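Local coordinates for protein nitrite oxidoreductase subunit A (Kuenenia stuttgartiensis, PDB 7B04) that belongs to the molybdopterin oxidoreductase family and carries a molybdenum atom, two MD1 molecules and an iron/sulfur cluster, at residues V331-E336 with I348-N353; L301-G306 with V521-G526; F911-P916 with N1014-K1019. All coordinates share one frame; numbering follows the deposited sequence.

Contact 1 of 3, residues V331-E336 with I348-N353. With MD1 (phosphoric acid 4-(2-amino-4-oxo-3,4,5,6,-tetrahydro-pteridin-6-yl)-2-hydroxy-3,4-dimercapto-but-3-en-yl ester guanylate ester), chain C.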
loop_
_atom_site.group_PDB
_atom_site.type_symbol
_atom_site.label_atom_id
_atom_site.label_comp_id
_atom_site.label_asym_id
_atom_site.label_seq_id
_atom_site.Cartn_x
_atom_site.Cartn_y
_atom_site.Cartn_z
ATOM N N VAL B 331 22.536 2.810 -3.323
ATOM C CA VAL B 331 23.003 1.545 -2.767
ATOM C C VAL B 331 21.962 1.021 -1.788
ATOM O O VAL B 331 21.447 1.778 -0.958
ATOM C CB VAL B 331 24.362 1.700 -2.056
ATOM C CG1 VAL B 331 24.848 0.356 -1.528
ATOM C CG2 VAL B 331 25.387 2.318 -2.986
ATOM N N VAL B 332 21.654 -0.271 -1.889
ATOM C CA VAL B 332 20.727 -0.944 -0.987
ATOM C C VAL B 332 21.434 -2.163 -0.412
ATOM O O VAL B 332 22.002 -2.966 -1.160
ATOM C CB VAL B 332 19.425 -1.357 -1.702
ATOM C CG1 VAL B 332 18.540 -2.168 -0.770
ATOM C CG2 VAL B 332 18.687 -0.128 -2.206
ATOM N N ILE B 333 21.399 -2.303 0.908
ATOM C CA ILE B 333 22.104 -3.378 1.607
ATOM C C ILE B 333 21.053 -4.149 2.396
ATOM O O ILE B 333 20.786 -3.856 3.562
ATOM C CB ILE B 333 23.208 -2.847 2.525
ATOM C CG1 ILE B 333 24.194 -1.982 1.740
ATOM C CG2 ILE B 333 23.929 -3.996 3.218
ATOM C CD1 ILE B 333 25.111 -1.162 2.618
ATOM N N THR B 334 20.473 -5.174 1.779
ATOM C CA THR B 334 19.398 -5.932 2.397
ATOM C C THR B 334 19.597 -7.412 2.112
ATOM O O THR B 334 20.216 -7.775 1.103
ATOM C CB THR B 334 18.011 -5.493 1.892
ATOM O OG1 THR B 334 17.964 -5.578 0.462
ATOM C CG2 THR B 334 17.694 -4.069 2.333
ATOM N N PRO B 335 19.094 -8.289 2.984
ATOM C CA PRO B 335 19.163 -9.726 2.684
ATOM C C PRO B 335 18.341 -10.111 1.472
ATOM O O PRO B 335 18.724 -11.033 0.742
ATOM C CB PRO B 335 18.622 -10.378 3.963
ATOM C CG PRO B 335 17.737 -9.333 4.557
ATOM C CD PRO B 335 18.408 -8.027 4.262
ATOM N N GLU B 336 17.225 -9.433 1.238
ATOM C CA GLU B 336 16.343 -9.712 0.119
ATOM C C GLU B 336 16.594 -8.731 -1.018
ATOM O O GLU B 336 17.182 -7.662 -0.833
ATOM C CB GLU B 336 14.881 -9.613 0.559
ATOM C CG GLU B 336 14.348 -8.183 0.551
ATOM C CD GLU B 336 14.061 -7.648 1.939
ATOM O OE1 GLU B 336 14.927 -7.795 2.828
ATOM O OE2 GLU B 336 12.976 -7.064 2.142
ATOM N N ILE B 348 23.771 -5.091 -2.227
ATOM C CA ILE B 348 24.677 -5.841 -1.359
ATOM C C ILE B 348 23.877 -6.816 -0.502
ATOM O O ILE B 348 23.242 -6.396 0.477
ATOM C CB ILE B 348 25.510 -4.899 -0.475
ATOM C CG1 ILE B 348 26.360 -3.964 -1.336
ATOM C CG2 ILE B 348 26.393 -5.699 0.474
ATOM C CD1 ILE B 348 27.001 -2.836 -0.557
ATOM N N PRO B 349 23.857 -8.107 -0.831
ATOM C CA PRO B 349 23.247 -9.082 0.078
ATOM C C PRO B 349 24.029 -9.158 1.380
ATOM O O PRO B 349 25.245 -8.955 1.414
ATOM C CB PRO B 349 23.327 -10.401 -0.702
ATOM C CG PRO B 349 23.507 -9.992 -2.131
ATOM C CD PRO B 349 24.314 -8.732 -2.083
ATOM N N ILE B 350 23.315 -9.455 2.464
ATOM C CA ILE B 350 23.926 -9.519 3.785
ATOM C C ILE B 350 23.131 -10.491 4.643
ATOM O O ILE B 350 21.933 -10.700 4.430
ATOM C CB ILE B 350 24.005 -8.117 4.439
ATOM C CG1 ILE B 350 24.965 -8.126 5.630
ATOM C CG2 ILE B 350 22.625 -7.637 4.858
ATOM C CD1 ILE B 350 25.371 -6.750 6.095
ATOM N N ARG B 351 23.812 -11.096 5.614
ATOM C CA ARG B 351 23.132 -11.906 6.611
ATOM C C ARG B 351 22.464 -10.990 7.624
ATOM O O ARG B 351 23.000 -9.937 7.981
ATOM C CB ARG B 351 24.127 -12.844 7.304
ATOM C CG ARG B 351 23.508 -13.801 8.311
ATOM C CD ARG B 351 24.498 -14.887 8.715
ATOM N NE ARG B 351 25.654 -14.356 9.434
ATOM C CZ ARG B 351 25.719 -14.222 10.755
ATOM N NH1 ARG B 351 26.814 -13.731 11.320
ATOM N NH2 ARG B 351 24.688 -14.573 11.511
ATOM N N ASN B 352 21.287 -11.394 8.089
ATOM C CA ASN B 352 20.508 -10.533 8.966
ATOM C C ASN B 352 21.165 -10.410 10.337
ATOM O O ASN B 352 21.814 -11.340 10.827
ATOM C CB ASN B 352 19.081 -11.058 9.089
ATOM C CG ASN B 352 18.519 -11.534 7.761
ATOM O OD1 ASN B 352 19.054 -12.456 7.144
ATOM N ND2 ASN B 352 17.439 -10.904 7.313
ATOM N N ASN B 353 20.979 -9.238 10.953
ATOM C CA ASN B 353 21.497 -8.923 12.282
ATOM C C ASN B 353 23.022 -8.865 12.300
ATOM O O ASN B 353 23.653 -9.224 13.301
ATOM C CB ASN B 353 20.981 -9.918 13.332
ATOM C CG ASN B 353 20.984 -9.347 14.736
ATOM O OD1 ASN B 353 21.461 -8.237 14.971
ATOM N ND2 ASN B 353 20.448 -10.109 15.680
HETATM P PB MD1 C . 10.946 0.157 7.411
HETATM O O3B MD1 C . 10.964 -1.317 8.146
HETATM O O1B MD1 C . 11.238 -0.009 5.939
HETATM O O2B MD1 C . 11.998 1.040 8.036
HETATM O O3A MD1 C . 9.452 0.830 7.614
HETATM C C10 MD1 C . 9.024 1.244 8.883
HETATM C C11 MD1 C . 8.121 2.501 8.723
HETATM O O11 MD1 C . 7.334 2.287 7.342
HETATM C C12 MD1 C . 7.399 2.683 9.839
HETATM S S12 MD1 C . 8.168 2.321 11.444
HETATM C C13 MD1 C . 5.951 3.230 9.938
HETATM S S13 MD1 C . 5.265 3.370 11.613
HETATM C C14 MD1 C . 5.090 3.578 8.840
HETATM N N15 MD1 C . 4.803 2.180 8.109
HETATM C C16 MD1 C . 4.261 2.333 6.821
HETATM C C15 MD1 C . 3.190 1.443 6.298
HETATM O O14 MD1 C . 2.755 0.570 6.972
HETATM N N17 MD1 C . 2.672 1.664 4.920
HETATM C C17 MD1 C . 3.244 2.803 4.044
HETATM N N16 MD1 C . 2.731 3.011 2.704
HETATM N N18 MD1 C . 4.333 3.707 4.575
HETATM C C20 MD1 C . 4.844 3.508 5.907
HETATM N N8 MD1 C . 5.861 4.319 6.448
HETATM C C7 MD1 C . 5.536 4.721 7.967
HETATM P PA MD1 C . 11.068 -2.759 7.354
HETATM O O1A MD1 C . 10.616 -3.847 8.296
HETATM O O2A MD1 C . 10.163 -2.711 6.147
HETATM O "O5'" MD1 C . 12.609 -3.082 6.867
HETATM C "C5'" MD1 C . 13.069 -2.549 5.661
HETATM C "C4'" MD1 C . 14.033 -3.549 4.931
HETATM O "O4'" MD1 C . 15.203 -4.015 5.854
HETATM C "C1'" MD1 C . 15.268 -5.544 5.583
HETATM N N9 MD1 C . 15.934 -6.277 6.692
HETATM C C4 MD1 C . 17.236 -6.115 6.900
HETATM N N3 MD1 C . 18.261 -5.281 6.207
HETATM C C2 MD1 C . 19.649 -5.299 6.665
HETATM N N2 MD1 C . 20.645 -4.486 5.990
HETATM N N1 MD1 C . 20.029 -6.122 7.787
HETATM C C6 MD1 C . 19.040 -6.920 8.446
HETATM O O6 MD1 C . 19.343 -7.596 9.368
HETATM C C5 MD1 C . 17.586 -6.897 7.958
HETATM N N7 MD1 C . 16.493 -7.526 8.382
HETATM C C8 MD1 C . 15.460 -7.150 7.601
HETATM C "C2'" MD1 C . 14.035 -5.843 5.504
HETATM O "O2'" MD1 C . 13.855 -7.128 4.843
HETATM C "C3'" MD1 C . 13.406 -4.610 4.586
HETATM O "O3'" MD1 C . 13.648 -4.870 3.173
#

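Contact 2 of 3, residues L301-G306 with V521-G526. With MD1 (phosphoric acid 4-(2-amino-4-oxo-3,4,5,6,-tetrahydro-pteridin-6-yl)-2-hydroxy-3,4-dimercapto-but-3-en-yl ester guanylate ester), chain C.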
loop_
_atom_site.group_PDB
_atom_site.type_symbol
_atom_site.label_atom_id
_atom_site.label_comp_id
_atom_site.label_asym_id
_atom_site.label_seq_id
_atom_site.Cartn_x
_atom_site.Cartn_y
_atom_site.Cartn_z
ATOM N N LEU B 301 25.684 9.980 -3.514
ATOM C CA LEU B 301 25.756 8.542 -3.262
ATOM C C LEU B 301 24.888 8.265 -2.048
ATOM O O LEU B 301 25.230 8.654 -0.925
ATOM C CB LEU B 301 27.182 8.044 -3.035
ATOM C CG LEU B 301 27.168 6.573 -2.591
ATOM C CD1 LEU B 301 27.188 5.622 -3.774
ATOM C CD2 LEU B 301 28.314 6.261 -1.641
ATOM N N LEU B 302 23.779 7.583 -2.285
ATOM C CA LEU B 302 22.749 7.362 -1.285
ATOM C C LEU B 302 22.722 5.891 -0.889
ATOM O O LEU B 302 22.488 5.026 -1.737
ATOM C CB LEU B 302 21.404 7.811 -1.837
ATOM C CG LEU B 302 20.282 7.535 -0.877
ATOM C CD1 LEU B 302 20.649 8.280 0.348
ATOM C CD2 LEU B 302 19.113 8.163 -1.485
ATOM N N ILE B 303 22.910 5.620 0.401
ATOM C CA ILE B 303 23.039 4.262 0.916
ATOM C C ILE B 303 21.821 3.921 1.763
ATOM O O ILE B 303 21.408 4.710 2.622
ATOM C CB ILE B 303 24.338 4.099 1.726
ATOM C CG1 ILE B 303 25.558 4.317 0.827
ATOM C CG2 ILE B 303 24.397 2.726 2.387
ATOM C CD1 ILE B 303 26.839 4.551 1.587
ATOM N N GLN B 304 21.257 2.738 1.523
ATOM C CA GLN B 304 20.053 2.262 2.196
ATOM C C GLN B 304 20.375 0.908 2.809
ATOM O O GLN B 304 20.749 -0.023 2.088
ATOM C CB GLN B 304 18.878 2.135 1.212
ATOM C CG GLN B 304 18.074 3.407 0.982
ATOM C CD GLN B 304 17.487 3.476 -0.420
ATOM O OE1 GLN B 304 18.106 3.031 -1.387
ATOM N NE2 GLN B 304 16.283 4.024 -0.531
ATOM N N THR B 305 20.247 0.793 4.132
ATOM C CA THR B 305 20.656 -0.430 4.826
ATOM C C THR B 305 19.494 -1.227 5.415
ATOM O O THR B 305 19.412 -2.429 5.192
ATOM C CB THR B 305 21.724 -0.093 5.897
ATOM O OG1 THR B 305 22.395 -1.289 6.327
ATOM C CG2 THR B 305 21.139 0.609 7.093
ATOM N N GLY B 306 18.596 -0.609 6.177
ATOM C CA GLY B 306 17.515 -1.324 6.818
ATOM C C GLY B 306 16.164 -0.732 6.485
ATOM O O GLY B 306 15.239 -0.779 7.304
ATOM N N VAL B 521 27.419 12.071 0.813
ATOM C CA VAL B 521 27.099 10.670 1.044
ATOM C C VAL B 521 26.071 10.632 2.166
ATOM O O VAL B 521 26.235 11.322 3.183
ATOM C CB VAL B 521 28.353 9.855 1.410
ATOM C CG1 VAL B 521 27.976 8.510 2.031
ATOM C CG2 VAL B 521 29.240 9.664 0.191
ATOM N N ALA B 522 25.015 9.845 1.980
ATOM C CA ALA B 522 23.982 9.714 2.995
ATOM C C ALA B 522 23.657 8.246 3.206
ATOM O O ALA B 522 23.489 7.490 2.242
ATOM C CB ALA B 522 22.708 10.472 2.602
ATOM N N ILE B 523 23.594 7.847 4.473
ATOM C CA ILE B 523 23.220 6.498 4.869
ATOM C C ILE B 523 21.828 6.573 5.469
ATOM O O ILE B 523 21.597 7.320 6.429
ATOM C CB ILE B 523 24.219 5.892 5.866
ATOM C CG1 ILE B 523 25.625 5.900 5.273
ATOM C CG2 ILE B 523 23.806 4.479 6.225
ATOM C CD1 ILE B 523 26.716 5.592 6.269
ATOM N N HIS B 524 20.903 5.807 4.909
ATOM C CA HIS B 524 19.527 5.780 5.374
ATOM C C HIS B 524 19.179 4.384 5.857
ATOM O O HIS B 524 19.541 3.383 5.226
ATOM C CB HIS B 524 18.564 6.229 4.282
ATOM C CG HIS B 524 18.650 7.693 3.987
ATOM N ND1 HIS B 524 17.849 8.629 4.600
ATOM C CD2 HIS B 524 19.488 8.387 3.186
ATOM C CE1 HIS B 524 18.162 9.834 4.159
ATOM N NE2 HIS B 524 19.155 9.714 3.297
ATOM N N TYR B 525 18.467 4.333 6.978
ATOM C CA TYR B 525 18.108 3.074 7.603
ATOM C C TYR B 525 16.763 3.209 8.286
ATOM O O TYR B 525 16.216 4.304 8.427
ATOM C CB TYR B 525 19.145 2.623 8.630
ATOM C CG TYR B 525 19.764 3.706 9.472
ATOM C CD1 TYR B 525 20.828 4.454 8.992
ATOM C CD2 TYR B 525 19.325 3.946 10.768
ATOM C CE1 TYR B 525 21.410 5.426 9.757
ATOM C CE2 TYR B 525 19.913 4.923 11.549
ATOM C CZ TYR B 525 20.952 5.657 11.036
ATOM O OH TYR B 525 21.531 6.626 11.813
ATOM N N GLY B 526 16.243 2.077 8.710
ATOM C CA GLY B 526 14.959 2.023 9.380
ATOM C C GLY B 526 14.889 0.816 10.268
ATOM O O GLY B 526 15.904 0.350 10.796
HETATM P PB MD1 C . 10.946 0.157 7.411
HETATM O O3B MD1 C . 10.964 -1.317 8.146
HETATM O O1B MD1 C . 11.238 -0.009 5.939
HETATM O O2B MD1 C . 11.998 1.040 8.036
HETATM O O3A MD1 C . 9.452 0.830 7.614
HETATM C C10 MD1 C . 9.024 1.244 8.883
HETATM C C11 MD1 C . 8.121 2.501 8.723
HETATM O O11 MD1 C . 7.334 2.287 7.342
HETATM C C12 MD1 C . 7.399 2.683 9.839
HETATM S S12 MD1 C . 8.168 2.321 11.444
HETATM C C13 MD1 C . 5.951 3.230 9.938
HETATM S S13 MD1 C . 5.265 3.370 11.613
HETATM C C14 MD1 C . 5.090 3.578 8.840
HETATM N N15 MD1 C . 4.803 2.180 8.109
HETATM C C16 MD1 C . 4.261 2.333 6.821
HETATM C C15 MD1 C . 3.190 1.443 6.298
HETATM O O14 MD1 C . 2.755 0.570 6.972
HETATM N N17 MD1 C . 2.672 1.664 4.920
HETATM C C17 MD1 C . 3.244 2.803 4.044
HETATM N N16 MD1 C . 2.731 3.011 2.704
HETATM N N18 MD1 C . 4.333 3.707 4.575
HETATM C C20 MD1 C . 4.844 3.508 5.907
HETATM N N8 MD1 C . 5.861 4.319 6.448
HETATM C C7 MD1 C . 5.536 4.721 7.967
HETATM P PA MD1 C . 11.068 -2.759 7.354
HETATM O O1A MD1 C . 10.616 -3.847 8.296
HETATM O O2A MD1 C . 10.163 -2.711 6.147
HETATM O "O5'" MD1 C . 12.609 -3.082 6.867
HETATM C "C5'" MD1 C . 13.069 -2.549 5.661
HETATM C "C4'" MD1 C . 14.033 -3.549 4.931
HETATM O "O4'" MD1 C . 15.203 -4.015 5.854
HETATM C "C1'" MD1 C . 15.268 -5.544 5.583
HETATM N N9 MD1 C . 15.934 -6.277 6.692
HETATM C C4 MD1 C . 17.236 -6.115 6.900
HETATM N N3 MD1 C . 18.261 -5.281 6.207
HETATM C C2 MD1 C . 19.649 -5.299 6.665
HETATM N N2 MD1 C . 20.645 -4.486 5.990
HETATM N N1 MD1 C . 20.029 -6.122 7.787
HETATM C C6 MD1 C . 19.040 -6.920 8.446
HETATM O O6 MD1 C . 19.343 -7.596 9.368
HETATM C C5 MD1 C . 17.586 -6.897 7.958
HETATM N N7 MD1 C . 16.493 -7.526 8.382
HETATM C C8 MD1 C . 15.460 -7.150 7.601
HETATM C "C2'" MD1 C . 14.035 -5.843 5.504
HETATM O "O2'" MD1 C . 13.855 -7.128 4.843
HETATM C "C3'" MD1 C . 13.406 -4.610 4.586
HETATM O "O3'" MD1 C . 13.648 -4.870 3.173
#

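Contact 3 of 3, residues F911-P916 with N1014-K1019. With MD1 (phosphoric acid 4-(2-amino-4-oxo-3,4,5,6,-tetrahydro-pteridin-6-yl)-2-hydroxy-3,4-dimercapto-but-3-en-yl ester guanylate ester), chain C.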
loop_
_atom_site.group_PDB
_atom_site.type_symbol
_atom_site.label_atom_id
_atom_site.label_comp_id
_atom_site.label_asym_id
_atom_site.label_seq_id
_atom_site.Cartn_x
_atom_site.Cartn_y
_atom_site.Cartn_z
ATOM N N PHE B 911 15.109 -20.539 10.361
ATOM C CA PHE B 911 14.593 -19.586 9.386
ATOM C C PHE B 911 14.422 -18.240 10.070
ATOM O O PHE B 911 13.730 -18.148 11.088
ATOM C CB PHE B 911 13.251 -20.046 8.812
ATOM C CG PHE B 911 13.366 -21.124 7.783
ATOM C CD1 PHE B 911 13.839 -20.838 6.514
ATOM C CD2 PHE B 911 12.980 -22.421 8.075
ATOM C CE1 PHE B 911 13.939 -21.828 5.558
ATOM C CE2 PHE B 911 13.076 -23.416 7.123
ATOM C CZ PHE B 911 13.557 -23.119 5.863
ATOM N N TYR B 912 15.038 -17.200 9.515
ATOM C CA TYR B 912 14.688 -15.882 10.003
ATOM C C TYR B 912 13.249 -15.589 9.597
ATOM O O TYR B 912 12.697 -16.202 8.678
ATOM C CB TYR B 912 15.628 -14.815 9.435
ATOM C CG TYR B 912 17.089 -14.985 9.801
ATOM C CD1 TYR B 912 17.583 -14.524 11.013
ATOM C CD2 TYR B 912 17.977 -15.588 8.921
ATOM C CE1 TYR B 912 18.918 -14.677 11.344
ATOM C CE2 TYR B 912 19.309 -15.745 9.242
ATOM C CZ TYR B 912 19.777 -15.287 10.452
ATOM O OH TYR B 912 21.105 -15.440 10.772
ATOM N N CYS B 913 12.645 -14.622 10.270
ATOM C CA CYS B 913 11.257 -14.299 9.947
ATOM C C CYS B 913 11.105 -12.792 10.130
ATOM O O CYS B 913 10.733 -12.310 11.201
ATOM C CB CYS B 913 10.266 -15.072 10.802
ATOM S SG CYS B 913 8.559 -14.934 10.237
ATOM N N VAL B 914 11.364 -12.070 9.063
ATOM C CA VAL B 914 11.232 -10.625 9.077
ATOM C C VAL B 914 9.759 -10.281 8.942
ATOM O O VAL B 914 8.996 -10.983 8.267
ATOM C CB VAL B 914 12.059 -9.991 7.943
ATOM C CG1 VAL B 914 13.542 -10.150 8.203
ATOM C CG2 VAL B 914 11.686 -10.631 6.621
ATOM N N THR B 915 9.330 -9.221 9.623
ATOM C CA THR B 915 7.966 -8.725 9.481
ATOM C C THR B 915 8.062 -7.254 9.100
ATOM O O THR B 915 7.847 -6.363 9.937
ATOM C CB THR B 915 7.134 -8.940 10.747
ATOM O OG1 THR B 915 7.714 -8.233 11.849
ATOM C CG2 THR B 915 7.044 -10.423 11.076
ATOM N N PRO B 916 8.348 -6.960 7.839
ATOM C CA PRO B 916 8.454 -5.572 7.396
ATOM C C PRO B 916 7.057 -4.993 7.226
ATOM O O PRO B 916 6.048 -5.664 7.434
ATOM C CB PRO B 916 9.190 -5.683 6.051
ATOM C CG PRO B 916 9.778 -7.066 6.029
ATOM C CD PRO B 916 8.786 -7.888 6.787
ATOM N N ASN B 1014 17.507 -18.979 4.206
ATOM C CA ASN B 1014 17.167 -18.967 5.623
ATOM C C ASN B 1014 16.355 -17.748 6.042
ATOM O O ASN B 1014 16.402 -17.362 7.215
ATOM C CB ASN B 1014 18.439 -19.062 6.465
ATOM C CG ASN B 1014 19.196 -20.349 6.229
ATOM O OD1 ASN B 1014 20.290 -20.346 5.666
ATOM N ND2 ASN B 1014 18.617 -21.462 6.665
ATOM N N CYS B 1015 15.580 -17.151 5.144
ATOM C CA CYS B 1015 14.863 -15.931 5.489
ATOM C C CYS B 1015 13.454 -15.985 4.928
ATOM O O CYS B 1015 13.260 -16.228 3.733
ATOM C CB CYS B 1015 15.588 -14.686 4.965
ATOM S SG CYS B 1015 14.796 -13.124 5.418
ATOM N N THR B 1016 12.482 -15.748 5.801
ATOM C CA THR B 1016 11.072 -15.741 5.460
ATOM C C THR B 1016 10.491 -14.383 5.824
ATOM O O THR B 1016 10.999 -13.688 6.706
ATOM C CB THR B 1016 10.314 -16.854 6.194
ATOM O OG1 THR B 1016 10.359 -16.608 7.605
ATOM C CG2 THR B 1016 10.950 -18.207 5.905
ATOM N N MET B 1017 9.401 -14.017 5.154
ATOM C CA MET B 1017 8.860 -12.673 5.288
ATOM C C MET B 1017 7.348 -12.722 5.414
ATOM O O MET B 1017 6.674 -13.407 4.640
ATOM C CB MET B 1017 9.248 -11.798 4.087
ATOM C CG MET B 1017 8.985 -10.315 4.287
ATOM S SD MET B 1017 7.293 -9.793 3.928
ATOM C CE MET B 1017 7.350 -9.652 2.145
ATOM N N MET B 1018 6.826 -11.979 6.384
ATOM C CA MET B 1018 5.404 -11.706 6.505
ATOM C C MET B 1018 5.237 -10.210 6.696
ATOM O O MET B 1018 5.931 -9.612 7.519
ATOM C CB MET B 1018 4.779 -12.457 7.689
ATOM C CG MET B 1018 4.885 -13.969 7.617
ATOM S SD MET B 1018 3.985 -14.785 8.952
ATOM C CE MET B 1018 5.025 -14.399 10.357
ATOM N N LYS B 1019 4.324 -9.602 5.946
ATOM C CA LYS B 1019 4.102 -8.177 6.121
ATOM C C LYS B 1019 3.418 -7.954 7.465
ATOM O O LYS B 1019 2.686 -8.812 7.966
ATOM C CB LYS B 1019 3.289 -7.604 4.962
ATOM C CG LYS B 1019 4.093 -7.493 3.669
ATOM C CD LYS B 1019 5.288 -6.563 3.850
ATOM C CE LYS B 1019 6.035 -6.346 2.544
ATOM N NZ LYS B 1019 7.274 -5.536 2.717
HETATM P PB MD1 C . 10.946 0.157 7.411
HETATM O O3B MD1 C . 10.964 -1.317 8.146
HETATM O O1B MD1 C . 11.238 -0.009 5.939
HETATM O O2B MD1 C . 11.998 1.040 8.036
HETATM O O3A MD1 C . 9.452 0.830 7.614
HETATM C C10 MD1 C . 9.024 1.244 8.883
HETATM C C11 MD1 C . 8.121 2.501 8.723
HETATM O O11 MD1 C . 7.334 2.287 7.342
HETATM C C12 MD1 C . 7.399 2.683 9.839
HETATM S S12 MD1 C . 8.168 2.321 11.444
HETATM C C13 MD1 C . 5.951 3.230 9.938
HETATM S S13 MD1 C . 5.265 3.370 11.613
HETATM C C14 MD1 C . 5.090 3.578 8.840
HETATM N N15 MD1 C . 4.803 2.180 8.109
HETATM C C16 MD1 C . 4.261 2.333 6.821
HETATM C C15 MD1 C . 3.190 1.443 6.298
HETATM O O14 MD1 C . 2.755 0.570 6.972
HETATM N N17 MD1 C . 2.672 1.664 4.920
HETATM C C17 MD1 C . 3.244 2.803 4.044
HETATM N N16 MD1 C . 2.731 3.011 2.704
HETATM N N18 MD1 C . 4.333 3.707 4.575
HETATM C C20 MD1 C . 4.844 3.508 5.907
HETATM N N8 MD1 C . 5.861 4.319 6.448
HETATM C C7 MD1 C . 5.536 4.721 7.967
HETATM P PA MD1 C . 11.068 -2.759 7.354
HETATM O O1A MD1 C . 10.616 -3.847 8.296
HETATM O O2A MD1 C . 10.163 -2.711 6.147
HETATM O "O5'" MD1 C . 12.609 -3.082 6.867
HETATM C "C5'" MD1 C . 13.069 -2.549 5.661
HETATM C "C4'" MD1 C . 14.033 -3.549 4.931
HETATM O "O4'" MD1 C . 15.203 -4.015 5.854
HETATM C "C1'" MD1 C . 15.268 -5.544 5.583
HETATM N N9 MD1 C . 15.934 -6.277 6.692
HETATM C C4 MD1 C . 17.236 -6.115 6.900
HETATM N N3 MD1 C . 18.261 -5.281 6.207
HETATM C C2 MD1 C . 19.649 -5.299 6.665
HETATM N N2 MD1 C . 20.645 -4.486 5.990
HETATM N N1 MD1 C . 20.029 -6.122 7.787
HETATM C C6 MD1 C . 19.040 -6.920 8.446
HETATM O O6 MD1 C . 19.343 -7.596 9.368
HETATM C C5 MD1 C . 17.586 -6.897 7.958
HETATM N N7 MD1 C . 16.493 -7.526 8.382
HETATM C C8 MD1 C . 15.460 -7.150 7.601
HETATM C "C2'" MD1 C . 14.035 -5.843 5.504
HETATM O "O2'" MD1 C . 13.855 -7.128 4.843
HETATM C "C3'" MD1 C . 13.406 -4.610 4.586
HETATM O "O3'" MD1 C . 13.648 -4.870 3.173
#

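Contact 1 of 3, residues V331-E336 with I348-N353
Ile333 and Ile348 lie side by side, their side chains pointing the same way, CG1 of Ile333 3.7 Å from CD1 of Ile348. In both, CG1 stands anti to the carbonyl carbon (chi1 -56° and -60°). CD1 of Ile348 also reaches CG1 of Val331, and CG2 of Ile333 touches CG2 of Ile350. The side chains of Pro335 and Asn352 cross at about a right angle, ND2 approaching ring atom CG. Ile348 N donates to Val332 O at 3.0 Å, almost straight, while the bond from Thr334 N to Ile348 O is weak. The segments run on from neighbouring parallel strands, 329-332 and 346-347, at the C-terminal edge of a parallel sheet, a usual place for a nucleotide in Rossmann-like folds. They hold the guanosine end of MD1: Ile333 O accepts from N2 at 2.5 Å, Asn353 N donates to O6 at 2.8 Å, and Glu336 OE2 accepts from ribose hydroxyl O3'; O2' lies very close to OE1, a distance too short to be certain. CD of Pro335 lies 3.4 Å from N3 of the base. Behind this shell, Thr334 OG1 donates to Glu336 O at 2.6 Å, and Leu507 and Leu511 of helix 505-517 pack on Ile348.

Contact 2 of 3, residues L301-G306 with V521-G526
Ile303 and Ile523 share one side-chain shape, CG1 anti to the carbonyl carbon (chi1 -63° and -57°), and lie side by side on one face of the sheet, CD1 of Ile303 4.1 Å from CG1 of Ile523. The same CD1 reaches back to CG1 of Val521. Leu301 extends this face, its CD2 against CG2 of Val521 at 4.0 Å. On the other face, CD1 of Leu302 rests on CB of Ala522 at 3.8 Å; ND1 of His524 is hydrogen-bonded to Trp562. Four backbone bonds zip the strands together, from Leu301 O and Ala522 N to Thr305 N and His524 O, the last at 2.9 Å. The pair runs parallel, 19° apart, inside a five-stranded parallel sheet, between strands 329-332 and 558-561; helix 505-517 packs on the isoleucine face and helix 314-321 on the face of Leu302 and Gln304. Further along, the Thr305 and Tyr525 side chains run alongside each other, and Tyr525 OH bonds to His280 and Ser559. Here the chain meets MD1: Thr305 O takes a weak bond from N2, Gly306 O lies 3.2 Å from C5', and CA of Gly526 sits 3.4 Å from phosphate oxygen O2B.

Contact 3 of 3, residues F911-P916 with N1014-K1019
Phe911 brings CD1 of its ring to CG2 of Thr1016 at 4.0 Å, the two side chains crossing at about a right angle. Next, Tyr912 N donates to Asn1014 O at 2.7 Å, and the same oxygen lies at the edge of the tyrosine ring. Tyr912 O is gripped twice by Thr1016: hydroxyl OG1, between the backbone N and the carbonyl carbon (chi1 64°), donates in the carbonyl plane on a lone pair at 2.6 Å, while the backbone N comes in from above that plane. SG of Cys913 meets CE of Met1018 at 3.6 Å. The two strands are parallel neighbours, 26° apart, in a mixed sheet, flanked by strands 956-959 and 1102-1109. Val914 N and O bond to Thr1016 O and Met1018 N; its CG2 packs on CG of Met1017, and its CG1 turns to C8 of the MD1 guanine, 3.6 Å away. Thr915 OG1 is hydrogen-bonded to N17 of the other MD1. Last comes Pro916, whose CD rests on CG of Met1017 at 3.5 Å and whose CB borders O1A and O2A of the first MD1. NZ of Lys1019 lies near this CB, hydrogen-bonded to Lys917 O and in a salt bridge with Glu311.

How the contacts relate
One MD1 molecule is met by all three contacts. Contacts 1 and 2, centres 12 Å apart, belong to the same parallel sheet: Ile333 N lies 2.6 Å from Gln304 O and Val331 O 2.7 Å from Gln304 N, probable hydrogen bonds joining neighbouring strands. Along the chain contact 1 is nested within the loop closed by contact 2. Contact 1 holds base and ribose, whereas contact 2 adds a carbonyl to the same amino group and reaches the phosphates. Contact 3, from another sheet, meets contact 1 where Asn352 packs against Tyr912, Val914 and Cys1015. Contacts 2 and 3 stay about 8 Å apart at their nearest atoms, yet both border the pyrophosphate; the Thr915 side chain lies about 11 Å from the molybdenum atom.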